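Local coordinates for tail fiber protein (Pseudomonas aeruginosa, PDB 6CL6) that probably recognises receptors on the target bacterium as the trimeric tail fibre of an R-type pyocin, a contractile injection system, at residues A[175-178]-A[179-182]; A[269-273]-A[274-278]; A[318-321]-A[322-326]. All blocks are in the same frame, centred on the assembly; numbering follows the deposited sequence.

Contact 1. Residues A[175-178]-A[179-182]; sequences AASS and NFIY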
loop_
_atom_site.group_PDB
_atom_site.type_symbol
_atom_site.label_atom_id
_atom_site.label_comp_id
_atom_site.label_asym_id
_atom_site.label_seq_id
_atom_site.Cartn_x
_atom_site.Cartn_y
_atom_site.Cartn_z
ATOM N N ALA A 175 14.314 -28.197 26.599
ATOM C CA ALA A 175 14.673 -27.802 27.964
ATOM C C ALA A 175 16.202 -27.744 28.059
ATOM O O ALA A 175 16.879 -28.653 28.576
ATOM C CB ALA A 175 14.049 -28.759 28.965
ATOM N N ALA A 176 16.754 -26.658 27.527
ATOM C CA ALA A 176 18.213 -26.515 27.487
ATOM C C ALA A 176 18.793 -26.528 28.881
ATOM O O ALA A 176 19.777 -27.227 29.154
ATOM C CB ALA A 176 18.619 -25.235 26.768
ATOM N N SER A 177 18.199 -25.755 29.775
ATOM C CA SER A 177 18.577 -25.750 31.184
ATOM C C SER A 177 17.409 -25.136 31.961
ATOM O O SER A 177 16.445 -24.628 31.378
ATOM C CB SER A 177 19.860 -24.960 31.424
ATOM O OG SER A 177 19.599 -23.584 31.266
ATOM N N SER A 178 17.528 -25.178 33.285
ATOM C CA SER A 178 16.469 -24.643 34.123
ATOM C C SER A 178 16.195 -23.173 33.818
ATOM O O SER A 178 15.055 -22.716 33.920
ATOM C CB SER A 178 16.865 -24.845 35.599
ATOM O OG SER A 178 18.145 -24.268 35.840
ATOM N N ASN A 179 17.212 -22.406 33.448
ATOM C CA ASN A 179 17.001 -20.991 33.174
ATOM C C ASN A 179 16.779 -20.675 31.713
ATOM O O ASN A 179 16.723 -19.499 31.370
ATOM C CB ASN A 179 18.181 -20.168 33.697
ATOM C CG ASN A 179 18.109 -19.972 35.202
ATOM O OD1 ASN A 179 17.052 -20.200 35.814
ATOM N ND2 ASN A 179 19.199 -19.560 35.792
ATOM N N PHE A 180 16.673 -21.684 30.849
ATOM C CA PHE A 180 16.404 -21.486 29.418
ATOM C C PHE A 180 15.596 -22.694 28.917
ATOM O O PHE A 180 16.162 -23.726 28.539
ATOM C CB PHE A 180 17.686 -21.318 28.622
ATOM C CG PHE A 180 18.483 -20.103 28.965
ATOM C CD1 PHE A 180 19.442 -20.154 29.986
ATOM C CD2 PHE A 180 18.316 -18.921 28.258
ATOM C CE1 PHE A 180 20.191 -19.031 30.303
ATOM C CE2 PHE A 180 19.061 -17.816 28.547
ATOM C CZ PHE A 180 20.004 -17.870 29.589
ATOM N N ILE A 181 14.271 -22.567 28.970
ATOM C CA ILE A 181 13.341 -23.566 28.482
ATOM C C ILE A 181 12.723 -23.002 27.215
ATOM O O ILE A 181 11.983 -22.020 27.280
ATOM C CB ILE A 181 12.234 -23.909 29.478
ATOM C CG1 ILE A 181 12.763 -24.319 30.848
ATOM C CG2 ILE A 181 11.314 -25.011 28.878
ATOM C CD1 ILE A 181 13.531 -25.594 30.868
ATOM N N TYR A 182 13.034 -23.585 26.068
ATOM C CA TYR A 182 12.506 -23.097 24.780
ATOM C C TYR A 182 11.292 -23.940 24.377
ATOM O O TYR A 182 11.274 -25.161 24.606
ATOM C CB TYR A 182 13.594 -23.184 23.713
ATOM C CG TYR A 182 14.757 -22.253 23.944
ATOM C CD1 TYR A 182 15.823 -22.597 24.768
ATOM C CD2 TYR A 182 14.796 -21.009 23.323
ATOM C CE1 TYR A 182 16.868 -21.743 24.984
ATOM C CE2 TYR A 182 15.864 -20.153 23.516
ATOM C CZ TYR A 182 16.875 -20.505 24.351
ATOM O OH TYR A 182 17.938 -19.654 24.559
#
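A tight beta hairpin turns here through a type I beta turn from Ser177 to Phe180, linking strand 169-177 to strand 180-187. Ser177 and Phe180 form its last hydrogen-bonded pair: Ser177 N donates to Phe180 O at 3.1 Å, and Phe180 N returns a bond to Ser177 O at 3.0 Å. Ser178 and Asn179, small polar residues suited to the outer corners of the turn, direct their CB atoms away from the opposing strand. The Ser177 hydroxyl lies between its own N and carbonyl carbon (chi1 72°), a rotation that swings OG over the turn. There it accepts a weak bond from Asn179 N (3.4 Å) and sits in the plane of the Phe180 ring, at its edge, 3.7 Å from CD1. A classic beta bulge adjoins the turn, since Ala176 and Ser177 both face Phe180. Alanine suits the extra position: its methyl must fit close to the opposing chain, with CB 3.4 Å from Phe180 O, and it also meets the edge of the Tyr182 ring at CE1. On the face carrying Ala175 and Ile181, the branch of Ile181 curls back toward the turn, and CD1 reaches 3.7 Å from Ala175 CB. Ile181 CD1 also lies 3.1 Å from Ser177 O, a tight approach for a methyl and a carbonyl oxygen. Strand 193-199 flanks the hairpin through Ile181 on Arg198 and Tyr182 on Cys197, while Ala176 and Phe180 pack on Ser150 and Ser152 of the second subunit.

Contact 2. Residues A[269-273]-A[274-278]; sequences GARST and IGAGV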
loop_
_atom_site.group_PDB
_atom_site.type_symbol
_atom_site.label_atom_id
_atom_site.label_comp_id
_atom_site.label_asym_id
_atom_site.label_seq_id
_atom_site.Cartn_x
_atom_site.Cartn_y
_atom_site.Cartn_z
ATOM N N GLY A 269 -23.800 48.634 -33.383
ATOM C CA GLY A 269 -24.471 47.953 -32.288
ATOM C C GLY A 269 -24.150 48.563 -30.942
ATOM O O GLY A 269 -25.035 48.719 -30.092
ATOM N N ALA A 270 -22.881 48.918 -30.728
ATOM C CA ALA A 270 -22.494 49.571 -29.481
ATOM C C ALA A 270 -23.249 50.883 -29.299
ATOM O O ALA A 270 -23.792 51.165 -28.221
ATOM C CB ALA A 270 -20.990 49.823 -29.472
ATOM N N ARG A 271 -23.320 51.685 -30.353
ATOM C CA ARG A 271 -24.023 52.960 -30.254
ATOM C C ARG A 271 -25.492 52.745 -29.928
ATOM O O ARG A 271 -26.082 53.505 -29.148
ATOM C CB ARG A 271 -23.880 53.748 -31.559
ATOM C CG ARG A 271 -22.485 54.287 -31.814
ATOM C CD ARG A 271 -22.532 55.333 -32.942
ATOM N NE ARG A 271 -23.156 54.788 -34.139
ATOM C CZ ARG A 271 -22.499 54.214 -35.151
ATOM N NH1 ARG A 271 -21.178 54.087 -35.119
ATOM N NH2 ARG A 271 -23.169 53.764 -36.197
ATOM N N SER A 272 -26.102 51.705 -30.500
ATOM C CA SER A 272 -27.497 51.430 -30.199
ATOM C C SER A 272 -27.686 51.052 -28.734
ATOM O O SER A 272 -28.712 51.384 -28.125
ATOM C CB SER A 272 -28.020 50.314 -31.100
ATOM O OG SER A 272 -29.368 50.016 -30.760
ATOM N N THR A 273 -26.716 50.341 -28.156
ATOM C CA THR A 273 -26.853 49.909 -26.777
ATOM C C THR A 273 -26.865 51.092 -25.827
ATOM O O THR A 273 -27.643 51.104 -24.864
ATOM C CB THR A 273 -25.721 48.948 -26.404
ATOM O OG1 THR A 273 -25.855 47.756 -27.181
ATOM C CG2 THR A 273 -25.731 48.629 -24.902
ATOM N N ILE A 274 -26.016 52.093 -26.074
ATOM C CA ILE A 274 -25.934 53.244 -25.184
ATOM C C ILE A 274 -26.633 54.469 -25.762
ATOM O O ILE A 274 -26.488 55.567 -25.228
ATOM C CB ILE A 274 -24.468 53.544 -24.820
ATOM C CG1 ILE A 274 -23.672 53.993 -26.034
ATOM C CG2 ILE A 274 -23.828 52.308 -24.201
ATOM C CD1 ILE A 274 -22.327 54.607 -25.682
ATOM N N GLY A 275 -27.410 54.296 -26.825
ATOM C CA GLY A 275 -28.193 55.385 -27.388
ATOM C C GLY A 275 -27.373 56.561 -27.866
ATOM O O GLY A 275 -27.774 57.718 -27.675
ATOM N N ALA A 276 -26.242 56.296 -28.501
ATOM C CA ALA A 276 -25.359 57.363 -28.939
ATOM C C ALA A 276 -25.550 57.662 -30.416
ATOM O O ALA A 276 -25.876 56.781 -31.216
ATOM C CB ALA A 276 -23.897 57.006 -28.684
ATOM N N GLY A 277 -25.310 58.922 -30.773
ATOM C CA GLY A 277 -25.325 59.346 -32.155
ATOM C C GLY A 277 -23.921 59.339 -32.756
ATOM O O GLY A 277 -22.924 59.036 -32.090
ATOM N N VAL A 278 -23.871 59.634 -34.047
ATOM C CA VAL A 278 -22.628 59.649 -34.814
ATOM C C VAL A 278 -22.174 61.095 -35.026
ATOM O O VAL A 278 -22.980 62.037 -34.894
ATOM C CB VAL A 278 -22.790 58.927 -36.169
ATOM C CG1 VAL A 278 -23.069 57.429 -35.972
ATOM C CG2 VAL A 278 -23.884 59.569 -37.032
HETATM O O HOH W 1 -26.080 55.961 -33.862
HETATM O O HOH W 2 -27.806 55.050 -31.235
#
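Arg271 reaches along the outgoing chain and lays one face of its guanidinium on Val278. Methyl CG1 of Val278 stands 3.2 Å above the guanidinium plane, displaced toward the rim at NE. The torsions on both sides bring the groups together: the arginine chain runs extended at chi2 and then bends at chi3 (-54°), while Val278 holds CG1 anti to its carbonyl carbon (chi1 -65°). Valine suits the place because one methyl, CG1, can rest on the face of the guanidinium. At the edge of that group Arg271 NE donates to a water 3.2 Å away, which in turn donates to Ala276 O. Arg271 NH1 hydrogen-bonds Ile274 O of the third subunit. A second water also donates to Ala276 O, at 2.6 Å, so two waters grip that carbonyl.

The backbone beneath is a Schellman motif. Ala276 N bonds Arg271 O at 2.9 Å, and Gly275 N makes a weak bond to Ser272 O; Gly275 turns the chain with positive phi, which glycine accepts easily. Ala276 and Arg271 close the motif with their CB atoms 4.3 Å apart, a gap that a small methyl suits. Ile274 places CG1 between its N and carbonyl carbon (chi1 66°), 3.6 Å from Ala270 O, beside the last helical turn. Thr273 OG1 hydrogen-bonds Val262 O, tying the helix end to the preceding loop.

Helix 267-274 thus passes into the loop before strand 281-283 on the trimer interface, where Ile274 packs on Ile274 of the third subunit and Ala276 on Ala276 of the second.

Contact 3. Residues A[318-321]-A[322-326]; sequences IPFP and TLCLG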
loop_
_atom_site.group_PDB
_atom_site.type_symbol
_atom_site.label_atom_id
_atom_site.label_comp_id
_atom_site.label_asym_id
_atom_site.label_seq_id
_atom_site.Cartn_x
_atom_site.Cartn_y
_atom_site.Cartn_z
ATOM N N ILE A 318 -21.601 70.874 -52.249
ATOM C CA ILE A 318 -21.748 69.462 -52.608
ATOM C C ILE A 318 -23.173 69.238 -53.095
ATOM O O ILE A 318 -24.098 69.969 -52.713
ATOM C CB ILE A 318 -21.444 68.528 -51.417
ATOM C CG1 ILE A 318 -22.375 68.848 -50.232
ATOM C CG2 ILE A 318 -19.990 68.647 -51.007
ATOM C CD1 ILE A 318 -22.214 67.879 -49.059
ATOM N N PRO A 319 -23.388 68.224 -53.913
ATOM C CA PRO A 319 -24.759 67.903 -54.322
ATOM C C PRO A 319 -25.558 67.379 -53.149
ATOM O O PRO A 319 -25.040 66.640 -52.298
ATOM C CB PRO A 319 -24.570 66.805 -55.386
ATOM C CG PRO A 319 -23.137 66.850 -55.754
ATOM C CD PRO A 319 -22.403 67.321 -54.552
ATOM N N PHE A 320 -26.821 67.766 -53.104
ATOM C CA PHE A 320 -27.755 67.122 -52.191
ATOM C C PHE A 320 -28.009 65.700 -52.694
ATOM O O PHE A 320 -28.267 65.509 -53.889
ATOM C CB PHE A 320 -29.063 67.895 -52.097
ATOM C CG PHE A 320 -28.964 69.167 -51.305
ATOM C CD1 PHE A 320 -28.869 69.137 -49.912
ATOM C CD2 PHE A 320 -29.012 70.410 -51.948
ATOM C CE1 PHE A 320 -28.801 70.318 -49.179
ATOM C CE2 PHE A 320 -28.937 71.594 -51.207
ATOM C CZ PHE A 320 -28.838 71.550 -49.839
ATOM N N PRO A 321 -27.888 64.679 -51.840
ATOM C CA PRO A 321 -28.093 63.302 -52.333
ATOM C C PRO A 321 -29.457 63.067 -52.952
ATOM O O PRO A 321 -29.556 62.323 -53.936
ATOM C CB PRO A 321 -27.894 62.458 -51.062
ATOM C CG PRO A 321 -26.935 63.245 -50.256
ATOM C CD PRO A 321 -27.292 64.697 -50.491
ATOM N N THR A 322 -30.510 63.696 -52.431
ATOM C CA THR A 322 -31.863 63.470 -52.923
ATOM C C THR A 322 -32.559 64.760 -53.339
ATOM O O THR A 322 -33.052 64.840 -54.468
ATOM C CB THR A 322 -32.682 62.735 -51.853
ATOM O OG1 THR A 322 -32.055 61.486 -51.555
ATOM C CG2 THR A 322 -34.088 62.469 -52.340
ATOM N N LEU A 323 -32.655 65.759 -52.465
ATOM C CA LEU A 323 -33.317 66.993 -52.867
ATOM C C LEU A 323 -32.949 68.140 -51.937
ATOM O O LEU A 323 -32.586 67.941 -50.786
ATOM C CB LEU A 323 -34.845 66.841 -52.902
ATOM C CG LEU A 323 -35.609 67.009 -51.595
ATOM C CD1 LEU A 323 -37.105 66.957 -51.846
ATOM C CD2 LEU A 323 -35.211 65.939 -50.587
ATOM N N CYS A 324 -33.045 69.352 -52.473
ATOM C CA CYS A 324 -32.963 70.558 -51.662
ATOM C C CYS A 324 -34.339 70.838 -51.073
ATOM O O CYS A 324 -35.343 70.810 -51.794
ATOM C CB CYS A 324 -32.487 71.724 -52.522
ATOM S SG CYS A 324 -32.545 73.284 -51.678
ATOM N N LEU A 325 -34.392 71.072 -49.759
ATOM C CA LEU A 325 -35.661 71.300 -49.075
ATOM C C LEU A 325 -36.050 72.777 -48.969
ATOM O O LEU A 325 -37.227 73.087 -48.733
ATOM C CB LEU A 325 -35.619 70.696 -47.676
ATOM C CG LEU A 325 -35.675 69.164 -47.640
ATOM C CD1 LEU A 325 -35.443 68.657 -46.225
ATOM C CD2 LEU A 325 -37.004 68.656 -48.195
ATOM N N GLY A 326 -35.106 73.681 -49.108
ATOM C CA GLY A 326 -35.418 75.089 -48.970
ATOM C C GLY A 326 -34.147 75.900 -48.883
ATOM O O GLY A 326 -33.038 75.358 -48.871
#
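Phe320 and Cys324 carry this contact, the ring of one resting against the backbone and short side chain of the other four residues on. Among the apolar contacts, Cys324 CB approaches the rim of the ring, 3.8 Å from Phe320 CD2, and lies just as near CE2. The second kind is a CH-pi contact: Cys324 CA stands over one face of the ring, 4.2 Å from its centroid and 19° off the normal. The third involves sulfur. With SG anti to the backbone N of Cys324 (chi1 173°), the thiol is carried along the ring and meets it obliquely, 4.8 Å from the centroid of Phe320 and nearest to CE2. A cysteine fits because it is slim enough to let its own CA come down on the ring, while its polarisable sulfur is at ease beside aromatic carbons.

Polar atoms contribute less. Leu323 O comes to 3.8 Å from Phe320 CB and faces the ring obliquely, and no hydrogen bond ties 318-321 to 322-326. The chain bends here: Pro321, whose ring holds phi near -58°, stiffens the corner, and Thr322 follows with an exposed, polar side chain. Phe320 is buried, as a large aromatic should be, against Ile298 and Ala369, and its ring meets Phe316 edge-to-face.

The chain here enters strand 324-331, an outermost strand of the antiparallel sheet within this subunit. Its pairing with strand 363-371 is interrupted by a classic beta bulge, Leu325 and Gly326 facing Phe370; another, Thr322 and Leu323 facing Arg372, lies just ahead of it. This is an edge of the C-terminal domain, whose sequence is consistent with the gp53-like tail fibre family of the H-type lectin clan.

The three contacts follow one another along a greatly elongated chain. Contact 1 lies on the far side of the chain's centre from the others: about 106 Å separates its centre from that of contact 2, and about 132 Å from that of contact 3. Contacts 2 and 3 are neighbours by comparison, with centres about 27 Å apart, yet their nearest atoms remain about 14 Å apart. Between contacts 1 and 2 in sequence come His243 and His245, which bind iron; beside contact 2 itself a magnesium ion lies about 5 Å from Gly277 at the nearest atoms. Contact 3 shares the C-terminal domain with the calcium ligands Asp309 and Gly358. All three reach the second subunit.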